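Local coordinates for protein cellulase CEL9M (Clostridium cellulolyticum, PDB 1IA6) that probably cleaves internal beta-1,4-glucosidic linkages in cellulose and related beta-glucans, as a zinc- and calcium-binding family 9 glycoside hydrolase, at residues Met348-Gly353 and Ala388-Pro393; Pro362-Ala367 and His383-Ala388; Asp49-Tyr54 and Phe105-Pro110; Leu65-Ser70 and Val411-Asn416; Ala57-Lys62 and Asn123-Tyr128. All coordinates share one frame; numbering follows the deposited sequence.

Contact 1 (Met348-Gly353 and Ala388-Pro393); sequences MSYIIG and ALVGGP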
# COMPACT_ATOMS: atom_id res chain seq x y z
N MET A 348 -22.00 -1.12 -10.23
CA MET A 348 -21.72 -0.85 -8.83
C MET A 348 -20.36 -0.21 -8.64
O MET A 348 -19.45 -0.41 -9.45
CB MET A 348 -21.79 -2.15 -8.01
CG MET A 348 -20.62 -3.10 -8.23
SD MET A 348 -20.70 -4.59 -7.19
CE MET A 348 -20.00 -3.96 -5.67
N SER A 349 -20.23 0.57 -7.58
CA SER A 349 -18.96 1.20 -7.26
C SER A 349 -18.19 0.16 -6.46
O SER A 349 -18.76 -0.46 -5.56
CB SER A 349 -19.17 2.44 -6.39
OG SER A 349 -17.99 2.74 -5.68
N TYR A 350 -16.92 -0.03 -6.77
CA TYR A 350 -16.12 -0.99 -6.04
C TYR A 350 -15.42 -0.36 -4.84
O TYR A 350 -14.62 -1.00 -4.15
CB TYR A 350 -15.13 -1.68 -6.98
CG TYR A 350 -15.82 -2.73 -7.82
CD1 TYR A 350 -16.35 -3.87 -7.22
CD2 TYR A 350 -16.01 -2.56 -9.19
CE1 TYR A 350 -17.05 -4.82 -7.96
CE2 TYR A 350 -16.71 -3.50 -9.94
CZ TYR A 350 -17.23 -4.63 -9.32
OH TYR A 350 -17.92 -5.57 -10.05
N ILE A 351 -15.74 0.91 -4.60
CA ILE A 351 -15.22 1.63 -3.44
C ILE A 351 -16.41 1.75 -2.50
O ILE A 351 -17.41 2.40 -2.82
CB ILE A 351 -14.72 3.04 -3.81
CG1 ILE A 351 -13.51 2.95 -4.74
CG2 ILE A 351 -14.34 3.79 -2.54
CD1 ILE A 351 -13.00 4.31 -5.19
N ILE A 352 -16.32 1.12 -1.33
CA ILE A 352 -17.42 1.17 -0.38
C ILE A 352 -17.72 2.60 0.07
O ILE A 352 -16.80 3.38 0.33
CB ILE A 352 -17.12 0.29 0.85
CG1 ILE A 352 -17.05 -1.18 0.43
CG2 ILE A 352 -18.19 0.48 1.93
CD1 ILE A 352 -16.63 -2.12 1.54
N GLY A 353 -19.00 2.95 0.15
CA GLY A 353 -19.38 4.28 0.58
C GLY A 353 -19.33 5.35 -0.49
O GLY A 353 -19.62 6.52 -0.22
N ALA A 388 -13.01 1.88 1.17
CA ALA A 388 -12.35 0.60 0.95
C ALA A 388 -12.54 0.05 -0.46
O ALA A 388 -13.66 0.00 -0.98
CB ALA A 388 -12.85 -0.44 1.97
N LEU A 389 -11.44 -0.36 -1.08
CA LEU A 389 -11.48 -0.97 -2.40
C LEU A 389 -11.62 -2.48 -2.15
O LEU A 389 -10.78 -3.07 -1.47
CB LEU A 389 -10.18 -0.69 -3.17
CG LEU A 389 -10.06 -1.34 -4.55
CD1 LEU A 389 -11.05 -0.69 -5.52
CD2 LEU A 389 -8.65 -1.16 -5.07
N VAL A 390 -12.68 -3.09 -2.66
CA VAL A 390 -12.86 -4.53 -2.45
C VAL A 390 -12.08 -5.35 -3.47
O VAL A 390 -11.55 -4.82 -4.44
CB VAL A 390 -14.35 -4.92 -2.51
CG1 VAL A 390 -15.12 -4.22 -1.40
CG2 VAL A 390 -14.94 -4.56 -3.86
N GLY A 391 -12.00 -6.66 -3.22
CA GLY A 391 -11.27 -7.54 -4.13
C GLY A 391 -11.65 -7.32 -5.58
O GLY A 391 -10.78 -7.09 -6.43
N GLY A 392 -12.94 -7.39 -5.88
CA GLY A 392 -13.38 -7.19 -7.25
C GLY A 392 -14.15 -8.36 -7.84
O GLY A 392 -14.37 -9.36 -7.16
N PRO A 393 -14.55 -8.26 -9.11
CA PRO A 393 -15.31 -9.29 -9.84
C PRO A 393 -14.46 -10.38 -10.48
O PRO A 393 -13.23 -10.32 -10.45
CB PRO A 393 -16.04 -8.47 -10.89
CG PRO A 393 -14.96 -7.49 -11.30
CD PRO A 393 -14.37 -7.06 -9.95
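Ala388 brings two different atoms to Ile352. Its carbonyl O accepts the Ile352 N-H at 2.9 Å, while its CB lies 4.2 Å from Ile352 CD1. The same O also draws a CA-H...O contact from Ile351 CA, at 3.3 Å. Next comes Leu389, level with Ile351 (CA to CA 4.7 Å). Its CA in turn makes a CA-H...O contact to Tyr350 O, and its CD1 lies near Tyr350 CB and Ile351 CG1. Val390 then gives its N-H to Tyr350 O, at 3.2 Å. These two backbone bonds flank Ile351 and Leu389, which form an antiparallel, non-hydrogen-bonded pair: a single bridge tying together two loops of the family 9 catalytic module, with the predicted active-site residues Asp401 and Glu410 each about 7 Å from the Val390 side chain. The Val390 branches part company: CG1, anti to the carbonyl carbon (chi1 -62°), packs on Ile352 CD1 at 3.9 Å, which leaves CG2 between the backbone N and the carbonyl carbon, at the edge of the Tyr350 ring by CD1. Beyond Gly392, Pro393 lays its CD over one face of that ring, 4.2 Å from the centroid, a CH-pi contact, with CB and CG beside the Tyr350 OH. Met348 CG covers the opposite face toward the rim, and Phe399 meets the tyrosine edge-to-face.

Contact 2 (Pro362-Ala367 and His383-Ala388); sequences PHHRAA and HLLTGA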
# COMPACT_ATOMS: atom_id res chain seq x y z
N PRO A 362 -18.23 -6.46 3.40
CA PRO A 362 -16.76 -6.45 3.38
C PRO A 362 -16.17 -7.41 4.42
O PRO A 362 -16.71 -7.55 5.51
CB PRO A 362 -16.43 -4.99 3.69
CG PRO A 362 -17.56 -4.59 4.61
CD PRO A 362 -18.77 -5.19 3.91
N HIS A 363 -15.08 -8.08 4.06
CA HIS A 363 -14.42 -9.00 4.98
C HIS A 363 -13.55 -8.14 5.90
O HIS A 363 -12.34 -8.03 5.71
CB HIS A 363 -13.55 -9.99 4.20
CG HIS A 363 -12.95 -11.06 5.06
ND1 HIS A 363 -13.71 -11.89 5.86
CD2 HIS A 363 -11.67 -11.44 5.24
CE1 HIS A 363 -12.92 -12.73 6.50
NE2 HIS A 363 -11.67 -12.48 6.14
N HIS A 364 -14.19 -7.53 6.89
CA HIS A 364 -13.51 -6.64 7.82
C HIS A 364 -14.17 -6.77 9.19
O HIS A 364 -15.35 -6.46 9.36
CB HIS A 364 -13.60 -5.21 7.28
CG HIS A 364 -12.75 -4.21 7.99
ND1 HIS A 364 -13.14 -3.58 9.16
CD2 HIS A 364 -11.53 -3.70 7.69
CE1 HIS A 364 -12.21 -2.73 9.53
NE2 HIS A 364 -11.22 -2.78 8.66
N ARG A 365 -13.40 -7.23 10.18
CA ARG A 365 -13.94 -7.43 11.52
C ARG A 365 -14.55 -6.20 12.18
O ARG A 365 -15.68 -6.25 12.65
CB ARG A 365 -12.86 -8.05 12.42
CG ARG A 365 -12.55 -9.50 12.05
CD ARG A 365 -11.32 -10.03 12.75
NE ARG A 365 -11.11 -11.45 12.47
CZ ARG A 365 -10.74 -11.95 11.29
NH1 ARG A 365 -10.51 -11.15 10.26
NH2 ARG A 365 -10.59 -13.26 11.15
N ALA A 366 -13.81 -5.10 12.23
CA ALA A 366 -14.32 -3.89 12.86
C ALA A 366 -15.59 -3.37 12.19
O ALA A 366 -16.58 -3.08 12.86
CB ALA A 366 -13.24 -2.80 12.87
N ALA A 367 -15.57 -3.25 10.86
CA ALA A 367 -16.74 -2.76 10.13
C ALA A 367 -17.94 -3.69 10.26
O ALA A 367 -19.07 -3.23 10.38
CB ALA A 367 -16.39 -2.57 8.65
N HIS A 383 -21.28 -1.26 10.23
CA HIS A 383 -20.70 0.05 9.97
C HIS A 383 -20.25 0.24 8.53
O HIS A 383 -19.87 -0.72 7.86
CB HIS A 383 -19.51 0.27 10.92
CG HIS A 383 -19.85 0.05 12.36
ND1 HIS A 383 -20.71 0.88 13.05
CD2 HIS A 383 -19.45 -0.90 13.23
CE1 HIS A 383 -20.83 0.44 14.29
NE2 HIS A 383 -20.07 -0.63 14.43
N LEU A 384 -20.30 1.48 8.04
CA LEU A 384 -19.90 1.78 6.67
C LEU A 384 -18.38 1.98 6.58
O LEU A 384 -17.83 2.90 7.18
CB LEU A 384 -20.61 3.05 6.18
CG LEU A 384 -20.34 3.46 4.73
CD1 LEU A 384 -20.87 2.40 3.78
CD2 LEU A 384 -21.00 4.80 4.44
N LEU A 385 -17.72 1.10 5.83
CA LEU A 385 -16.27 1.15 5.66
C LEU A 385 -15.91 2.06 4.48
O LEU A 385 -15.43 1.61 3.45
CB LEU A 385 -15.74 -0.27 5.43
CG LEU A 385 -14.22 -0.51 5.37
CD1 LEU A 385 -13.58 -0.08 6.68
CD2 LEU A 385 -13.95 -1.99 5.12
N THR A 386 -16.15 3.35 4.67
CA THR A 386 -15.90 4.35 3.64
C THR A 386 -14.51 4.31 3.00
O THR A 386 -13.50 4.29 3.70
CB THR A 386 -16.13 5.76 4.21
OG1 THR A 386 -17.45 5.84 4.76
CG2 THR A 386 -15.96 6.82 3.13
N GLY A 387 -14.49 4.29 1.67
CA GLY A 387 -13.23 4.30 0.93
C GLY A 387 -12.52 2.99 0.64
O GLY A 387 -11.52 2.98 -0.08
N ALA A 388 -13.01 1.88 1.17
CA ALA A 388 -12.35 0.60 0.95
C ALA A 388 -12.54 0.05 -0.46
O ALA A 388 -13.66 0.00 -0.98
CB ALA A 388 -12.85 -0.44 1.97
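Leu385 is pressed against the His364 imidazole, Pro362 and Ala367, and its side chain can be followed outward. CB rests on Ala367 CB at 4.0 Å. From there CG runs anti to the backbone N (chi1 -174°), which sets both methyls over the histidine. CD2 touches His364 CG at 3.8 Å and also reaches Pro362 CB at 4.1 Å. CD1 ends over the middle of the imidazole, 4.1 Å from its centroid and only 9° off the ring normal, a CH-pi contact on the face.

Hydrogen bonds at both ring nitrogens fix the rotation of the imidazole. His364 is the N-cap of the short helix 365-368: its ND1 accepts the Ala367 N-H at 3.0 Å, nearly in the ring plane, and its NE2 is bonded to Asn20 OD1. Ala367 O accepts the His383 N-H at 3.0 Å. The His383 ring turns its CD2 edge to Ala366 O, and Trp34 stacks on that ring.

Pro362 to Arg365 fit the Pro-His-x-Arg end of a family 9 signature. The site lies close to functional groups, the Pro362 side chain being about 6 Å from that of the predicted active-site Asp401 and the His364 side chain about 6 Å from that of the zinc ligand His55. With ND1 accepting a backbone N-H and NE2 facing a carboxamide oxygen, His364 is probably neutral and protonated on NE2, a cap whose apolar face is covered by leucine.

Contact 3 (Asp49-Tyr54 and Phe105-Pro110); sequences DLTGGY and FLKSHP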
# COMPACT_ATOMS: atom_id res chain seq x y z
N ASP A 49 8.03 -0.51 23.12
CA ASP A 49 6.71 -0.01 22.78
C ASP A 49 6.52 -0.18 21.28
O ASP A 49 7.14 0.53 20.49
CB ASP A 49 6.55 1.46 23.17
CG ASP A 49 5.19 2.03 22.80
OD1 ASP A 49 4.31 1.25 22.37
OD2 ASP A 49 4.99 3.25 22.94
N LEU A 50 5.68 -1.14 20.88
CA LEU A 50 5.42 -1.39 19.47
C LEU A 50 3.97 -1.09 19.10
O LEU A 50 3.44 -1.66 18.15
CB LEU A 50 5.75 -2.84 19.11
CG LEU A 50 7.22 -3.24 19.20
CD1 LEU A 50 7.37 -4.73 18.84
CD2 LEU A 50 8.04 -2.38 18.25
N THR A 51 3.34 -0.20 19.85
CA THR A 51 1.96 0.17 19.57
C THR A 51 1.91 1.13 18.39
O THR A 51 2.89 1.80 18.08
CB THR A 51 1.29 0.85 20.79
OG1 THR A 51 2.02 2.03 21.14
CG2 THR A 51 1.27 -0.11 21.98
N GLY A 52 0.75 1.19 17.73
CA GLY A 52 0.59 2.07 16.59
C GLY A 52 0.56 1.28 15.30
O GLY A 52 0.39 0.06 15.32
N GLY A 53 0.74 1.97 14.18
CA GLY A 53 0.71 1.27 12.91
C GLY A 53 -0.71 0.91 12.52
O GLY A 53 -1.67 1.41 13.11
N TYR A 54 -0.84 0.02 11.55
CA TYR A 54 -2.16 -0.37 11.06
C TYR A 54 -2.41 -1.87 10.98
O TYR A 54 -1.49 -2.65 10.71
CB TYR A 54 -2.39 0.19 9.65
CG TYR A 54 -2.39 1.69 9.53
CD1 TYR A 54 -1.20 2.42 9.52
CD2 TYR A 54 -3.58 2.39 9.35
CE1 TYR A 54 -1.20 3.80 9.32
CE2 TYR A 54 -3.60 3.76 9.15
CZ TYR A 54 -2.40 4.46 9.14
OH TYR A 54 -2.42 5.81 8.90
N PHE A 105 7.17 2.96 12.53
CA PHE A 105 8.45 2.45 12.05
C PHE A 105 9.60 2.91 12.94
O PHE A 105 10.52 2.13 13.22
CB PHE A 105 8.71 2.92 10.61
CG PHE A 105 7.68 2.46 9.62
CD1 PHE A 105 7.03 1.24 9.78
CD2 PHE A 105 7.36 3.25 8.52
CE1 PHE A 105 6.08 0.81 8.85
CE2 PHE A 105 6.41 2.83 7.59
CZ PHE A 105 5.77 1.61 7.75
N LEU A 106 9.56 4.16 13.38
CA LEU A 106 10.62 4.69 14.23
C LEU A 106 10.66 3.99 15.58
O LEU A 106 11.73 3.67 16.08
CB LEU A 106 10.43 6.20 14.43
CG LEU A 106 10.70 7.07 13.19
CD1 LEU A 106 10.39 8.53 13.50
CD2 LEU A 106 12.15 6.92 12.76
N LYS A 107 9.49 3.74 16.17
CA LYS A 107 9.41 3.05 17.45
C LYS A 107 9.90 1.60 17.33
O LYS A 107 10.45 1.03 18.28
CB LYS A 107 7.97 3.07 17.98
CG LYS A 107 7.49 4.47 18.34
CD LYS A 107 5.99 4.53 18.56
CE LYS A 107 5.55 3.70 19.76
NZ LYS A 107 4.09 3.85 19.99
N SER A 108 9.71 1.02 16.15
CA SER A 108 10.12 -0.36 15.89
C SER A 108 11.61 -0.50 15.61
O SER A 108 12.09 -1.61 15.39
CB SER A 108 9.32 -0.93 14.71
OG SER A 108 7.93 -0.89 14.96
N HIS A 109 12.34 0.61 15.62
CA HIS A 109 13.78 0.63 15.36
C HIS A 109 14.47 1.19 16.61
O HIS A 109 14.94 2.33 16.61
CB HIS A 109 14.06 1.51 14.14
CG HIS A 109 15.48 1.50 13.67
ND1 HIS A 109 16.18 0.34 13.42
CD2 HIS A 109 16.32 2.52 13.35
CE1 HIS A 109 17.39 0.64 12.97
NE2 HIS A 109 17.50 1.95 12.91
N PRO A 110 14.53 0.40 17.70
CA PRO A 110 15.13 0.78 18.98
C PRO A 110 16.62 1.16 18.95
O PRO A 110 17.06 2.01 19.71
CB PRO A 110 14.86 -0.43 19.87
CG PRO A 110 14.86 -1.56 18.90
CD PRO A 110 14.05 -1.00 17.75
O HOH W 1 9.50 2.06 21.08
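Lys107 supplies the polar grip, and its ammonium settles among Asp49 and Thr51. A salt bridge joins its NZ to Asp49 OD2 at 3.1 Å, though as a hydrogen bond this one is weak. Stronger are the bonds from NZ to Thr51 OG1 and to Thr51 O, each 3.0 Å long; the carbonyl is approached from above its plane rather than on a lone pair. A turn at chi3 (65°) bends the lysine chain so that CE and NZ pass over a face of the Asp49 carboxylate and end at the two Thr51 oxygens, an off-plane approach that fits the weak bond to OD2.

The acceptors are themselves arranged by hydrogen bonds within 49-54. Thr51 OG1 donates to the syn lone pair of Asp49 OD1 at 2.7 Å, and Thr51 N reaches the same oxygen from above the carboxylate plane, closing an Asx turn. Lys107 thus meets a cluster of oxygens that is hydrogen-bonded within itself, not a lone carboxylate.

A water adds a further link, donating to Asp49 O at 2.9 Å and to Lys107 O at 3.1 Å. Van der Waals contact is slight: Leu50 CD2 lies 3.6 Å from Ser108 OG, a hydroxyl bonded to Tyr104 O.

The loop carrying Asp49 and Thr51, whose threonine side chain is about 8 Å from the zinc ion, is thereby tied to the last turn of helix 91-107. Leu50 reaches on to Tyr116 and Val119 of strand 115-119, while the Ser108 backbone bonds to Tyr116.

Contact 4 (Leu65-Ser70 and Val411-Asn416); sequences LPQGYS and VALDYN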
# COMPACT_ATOMS: atom_id res chain seq x y z
N LEU A 65 5.91 -6.44 5.54
CA LEU A 65 6.08 -6.11 4.13
C LEU A 65 4.95 -5.24 3.58
O LEU A 65 5.21 -4.18 3.02
CB LEU A 65 6.25 -7.39 3.29
CG LEU A 65 6.61 -7.17 1.81
CD1 LEU A 65 7.73 -6.13 1.68
CD2 LEU A 65 7.05 -8.50 1.21
N PRO A 66 3.69 -5.68 3.72
CA PRO A 66 2.62 -4.83 3.20
C PRO A 66 2.50 -3.51 3.96
O PRO A 66 2.02 -2.51 3.42
CB PRO A 66 1.37 -5.71 3.31
CG PRO A 66 1.71 -6.67 4.41
CD PRO A 66 3.16 -6.98 4.16
N GLN A 67 2.92 -3.49 5.22
CA GLN A 67 2.86 -2.26 6.01
C GLN A 67 3.83 -1.25 5.38
O GLN A 67 3.48 -0.09 5.16
CB GLN A 67 3.24 -2.53 7.47
CG GLN A 67 3.04 -1.34 8.42
CD GLN A 67 1.70 -1.36 9.16
OE1 GLN A 67 1.43 -0.49 9.98
NE2 GLN A 67 0.87 -2.37 8.89
N GLY A 68 5.05 -1.70 5.10
CA GLY A 68 6.05 -0.82 4.50
C GLY A 68 5.72 -0.43 3.08
O GLY A 68 5.88 0.73 2.69
N TYR A 69 5.27 -1.40 2.29
CA TYR A 69 4.89 -1.15 0.90
C TYR A 69 3.80 -0.08 0.84
O TYR A 69 3.89 0.89 0.08
CB TYR A 69 4.35 -2.44 0.27
CG TYR A 69 3.58 -2.23 -1.02
CD1 TYR A 69 4.24 -2.09 -2.24
CD2 TYR A 69 2.18 -2.15 -1.02
CE1 TYR A 69 3.54 -1.88 -3.42
CE2 TYR A 69 1.47 -1.94 -2.20
CZ TYR A 69 2.15 -1.80 -3.40
OH TYR A 69 1.47 -1.58 -4.57
N SER A 70 2.76 -0.25 1.65
CA SER A 70 1.65 0.69 1.68
C SER A 70 2.10 2.10 2.03
O SER A 70 1.70 3.07 1.38
CB SER A 70 0.58 0.21 2.66
OG SER A 70 -0.00 -1.00 2.19
N VAL A 411 -10.60 -6.63 1.73
CA VAL A 411 -10.13 -5.24 1.72
C VAL A 411 -8.77 -5.29 2.42
O VAL A 411 -8.53 -6.16 3.25
CB VAL A 411 -11.07 -4.30 2.50
CG1 VAL A 411 -12.45 -4.30 1.86
CG2 VAL A 411 -11.16 -4.73 3.97
N ALA A 412 -7.87 -4.36 2.09
CA ALA A 412 -6.55 -4.38 2.71
C ALA A 412 -5.77 -3.10 2.48
O ALA A 412 -6.06 -2.34 1.57
CB ALA A 412 -5.75 -5.57 2.18
N LEU A 413 -4.76 -2.88 3.32
CA LEU A 413 -3.91 -1.70 3.20
C LEU A 413 -3.30 -1.59 1.81
O LEU A 413 -3.37 -0.54 1.18
CB LEU A 413 -2.77 -1.74 4.22
CG LEU A 413 -3.09 -1.66 5.71
CD1 LEU A 413 -1.79 -1.71 6.51
CD2 LEU A 413 -3.85 -0.38 6.01
N ASP A 414 -2.70 -2.68 1.32
CA ASP A 414 -2.04 -2.64 0.02
C ASP A 414 -3.01 -2.42 -1.14
O ASP A 414 -2.61 -1.93 -2.20
CB ASP A 414 -1.18 -3.89 -0.21
CG ASP A 414 -2.00 -5.13 -0.52
OD1 ASP A 414 -2.70 -5.64 0.38
OD2 ASP A 414 -1.93 -5.61 -1.67
N TYR A 415 -4.28 -2.75 -0.94
CA TYR A 415 -5.29 -2.54 -1.98
C TYR A 415 -5.49 -1.04 -2.16
O TYR A 415 -5.42 -0.51 -3.27
CB TYR A 415 -6.63 -3.16 -1.57
CG TYR A 415 -6.76 -4.66 -1.70
CD1 TYR A 415 -5.64 -5.49 -1.71
CD2 TYR A 415 -8.02 -5.25 -1.78
CE1 TYR A 415 -5.78 -6.88 -1.78
CE2 TYR A 415 -8.17 -6.63 -1.85
CZ TYR A 415 -7.05 -7.44 -1.85
OH TYR A 415 -7.20 -8.80 -1.92
N ASN A 416 -5.76 -0.36 -1.05
CA ASN A 416 -6.01 1.07 -1.08
C ASN A 416 -4.80 1.95 -1.37
O ASN A 416 -4.96 3.06 -1.88
CB ASN A 416 -6.67 1.54 0.22
CG ASN A 416 -8.18 1.49 0.14
OD1 ASN A 416 -8.77 0.42 -0.01
ND2 ASN A 416 -8.81 2.65 0.22
O HOH W 2 -1.41 -1.45 -4.38
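Ser70 places its OG anti to its carbonyl carbon (chi1 -66°), the rotamer that folds the hydroxyl back onto its own helix while facing Leu413 and Asp414. Asp414 has CG between backbone N and carbonyl carbon (chi1 75°), which sets its carboxylate for a salt bridge from OD2 to Arg308; its CB abuts the Tyr69 ring, 3.8 Å from CE2. Ser70 OG donates to Pro66 O at 2.8 Å, which Ser70 N reaches from the other face of the carbonyl plane. Ser70 OG lies 3.5 Å from Leu413 CB and 3.3 Å from Asp414 N, the latter at too poor an angle for a hydrogen bond. Leu413 CD1 presses on Gln67 NE2 at 3.6 Å.

Here the starts of helices 64-80 and 413-429 meet, about 3 Å from the chain's centre, two helices of the (alpha/alpha)6 barrel of family 9. A water in the Tyr69 ring plane lies between Tyr69 OH and Asp414 O, its second leg doubtfully short.

No direct hydrogen bond crosses between the helices: Ser70 OG bonds within its own helix, Gln67 OE1 takes Tyr54 N and Asp414 OD2 pairs with Arg308, so van der Waals contact carries most of the join.

Contact 5 (Ala57-Lys62 and Asn123-Tyr128); sequences AGDHVK and NADHTY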
# COMPACT_ATOMS: atom_id res chain seq x y z
N ALA A 57 -5.46 -6.07 7.09
CA ALA A 57 -6.59 -6.13 6.18
C ALA A 57 -7.91 -6.16 6.94
O ALA A 57 -8.34 -5.15 7.49
CB ALA A 57 -6.46 -7.36 5.28
N GLY A 58 -8.54 -7.33 6.96
CA GLY A 58 -9.78 -7.48 7.69
C GLY A 58 -9.45 -8.07 9.05
O GLY A 58 -10.32 -8.24 9.91
N ASP A 59 -8.17 -8.40 9.22
CA ASP A 59 -7.66 -8.97 10.46
C ASP A 59 -6.92 -7.89 11.25
O ASP A 59 -6.97 -6.71 10.89
CB ASP A 59 -6.73 -10.15 10.17
CG ASP A 59 -5.62 -9.80 9.19
OD1 ASP A 59 -5.53 -8.63 8.79
OD2 ASP A 59 -4.84 -10.71 8.83
N HIS A 60 -6.21 -8.28 12.30
CA HIS A 60 -5.53 -7.30 13.13
C HIS A 60 -4.02 -7.43 13.26
O HIS A 60 -3.40 -6.69 14.03
CB HIS A 60 -6.18 -7.33 14.52
CG HIS A 60 -7.66 -7.08 14.49
ND1 HIS A 60 -8.55 -7.75 15.30
CD2 HIS A 60 -8.40 -6.22 13.74
CE1 HIS A 60 -9.77 -7.32 15.05
NE2 HIS A 60 -9.71 -6.40 14.11
N VAL A 61 -3.43 -8.34 12.51
CA VAL A 61 -1.98 -8.52 12.55
C VAL A 61 -1.29 -7.40 11.79
O VAL A 61 -1.83 -6.89 10.80
CB VAL A 61 -1.58 -9.87 11.92
CG1 VAL A 61 -0.06 -10.02 11.89
CG2 VAL A 61 -2.22 -11.01 12.69
N LYS A 62 -0.11 -7.00 12.25
CA LYS A 62 0.65 -5.96 11.57
C LYS A 62 1.80 -6.69 10.88
O LYS A 62 2.78 -7.07 11.52
CB LYS A 62 1.15 -4.92 12.58
CG LYS A 62 -0.01 -4.28 13.35
CD LYS A 62 0.39 -3.10 14.23
CE LYS A 62 1.14 -3.53 15.47
NZ LYS A 62 1.22 -2.42 16.45
N ASN A 123 -2.32 -17.12 12.26
CA ASN A 123 -3.25 -18.22 12.49
C ASN A 123 -4.20 -17.99 13.65
O ASN A 123 -5.41 -18.16 13.52
CB ASN A 123 -2.47 -19.52 12.69
CG ASN A 123 -1.63 -19.88 11.49
OD1 ASN A 123 -2.17 -20.09 10.40
ND2 ASN A 123 -0.31 -19.94 11.67
N ALA A 124 -3.64 -17.59 14.79
CA ALA A 124 -4.45 -17.34 15.99
C ALA A 124 -5.35 -16.12 15.83
O ALA A 124 -6.51 -16.15 16.22
CB ALA A 124 -3.54 -17.16 17.20
N ASP A 125 -4.80 -15.05 15.26
CA ASP A 125 -5.59 -13.84 15.07
C ASP A 125 -6.84 -14.10 14.25
O ASP A 125 -7.90 -13.53 14.52
CB ASP A 125 -4.74 -12.76 14.38
CG ASP A 125 -5.49 -11.45 14.22
OD1 ASP A 125 -5.78 -10.81 15.25
OD2 ASP A 125 -5.80 -11.08 13.08
N HIS A 126 -6.72 -14.96 13.25
CA HIS A 126 -7.85 -15.27 12.38
C HIS A 126 -8.94 -16.13 13.00
O HIS A 126 -10.02 -16.26 12.43
CB HIS A 126 -7.33 -15.90 11.09
CG HIS A 126 -6.51 -14.95 10.27
ND1 HIS A 126 -5.88 -15.33 9.10
CD2 HIS A 126 -6.22 -13.64 10.44
CE1 HIS A 126 -5.25 -14.29 8.58
NE2 HIS A 126 -5.44 -13.25 9.38
N THR A 127 -8.67 -16.72 14.16
CA THR A 127 -9.69 -17.54 14.83
C THR A 127 -10.61 -16.63 15.63
O THR A 127 -11.64 -17.07 16.14
CB THR A 127 -9.07 -18.58 15.79
OG1 THR A 127 -8.35 -17.90 16.83
CG2 THR A 127 -8.13 -19.51 15.05
N TYR A 128 -10.23 -15.36 15.74
CA TYR A 128 -11.01 -14.38 16.48
C TYR A 128 -11.85 -13.52 15.54
O TYR A 128 -11.38 -13.12 14.48
CB TYR A 128 -10.06 -13.46 17.28
CG TYR A 128 -10.73 -12.27 17.93
CD1 TYR A 128 -11.45 -12.41 19.13
CD2 TYR A 128 -10.66 -11.00 17.36
CE1 TYR A 128 -12.07 -11.32 19.73
CE2 TYR A 128 -11.28 -9.90 17.95
CZ TYR A 128 -11.99 -10.07 19.14
OH TYR A 128 -12.61 -8.99 19.72
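The Asp-Ala-Gly-Asp sequence characteristic of family 9 ends at Asp59, which here meets His126; the zinc site adjoins the next residue, His60, whose side chain is about 4 Å from those of the zinc ligands His39 and His55 and about 5 Å from the metal. His126 NE2 donates to the anti lone pair of Asp59 OD2 at 2.7 Å, nearly in the imidazole plane, a His-carboxylate bond in which ring and carboxylate planes are 33° apart. With CG between the backbone N and the carbonyl carbon (chi1 53°), Asp59 turns its other oxygen, OD1, back to Ala57 N at 3.1 Å. Both carboxylate oxygens are therefore engaged, and the orientation of the group is set from two directions.

Asp125 grips the following peptide. Its OD2 accepts the His60 N-H at 2.9 Å, almost straight at 172°, on the syn side but somewhat out of the carboxylate plane, and also comes within 3.2 Å of Asp59 CB. The Val61 and Asp125 side chains run alongside each other, antiparallel, Val61 CG2 touching Asp125 CB at 3.5 Å. At the end of the contact the rings meet edge to edge, His60 CE1 lying 4.2 Å from Tyr128 CE2; His60 ND1 is held by Gln135 OE1 and Tyr128 OH by Ala131 O.

Arg365 of the helix 365-368 bonds to Gly58 O and Tyr128 O, spanning both segments. Segment 57-62 leads straight into strand 62-63, which pairs with strand 115-119, while helix 122-125 follows that partner strand along the chain.

In the fold
Contact 4 is the central one and joins two barrel helices; the other four lie 16 to 18 Å from the chain's centre. Every touching residue of contacts 1 and 4 is buried, yet backbone bonds dominate the first and side-chain packing the second. Contact 2, which shares Ala388 with contact 1, is also largely buried and mixes apolar cover with a single backbone bond. Asn416 of contact 4 bonds to Leu389 N and Gly387 O, tying both to the core. Contacts 3 and 5 both lie near the zinc site and rely on charged and histidine side chains; contact 3 is the more exposed, and Lys62 bonds its loop carbonyls Leu50 O and Gly52 O. Arg365 similarly joins contacts 2 and 5.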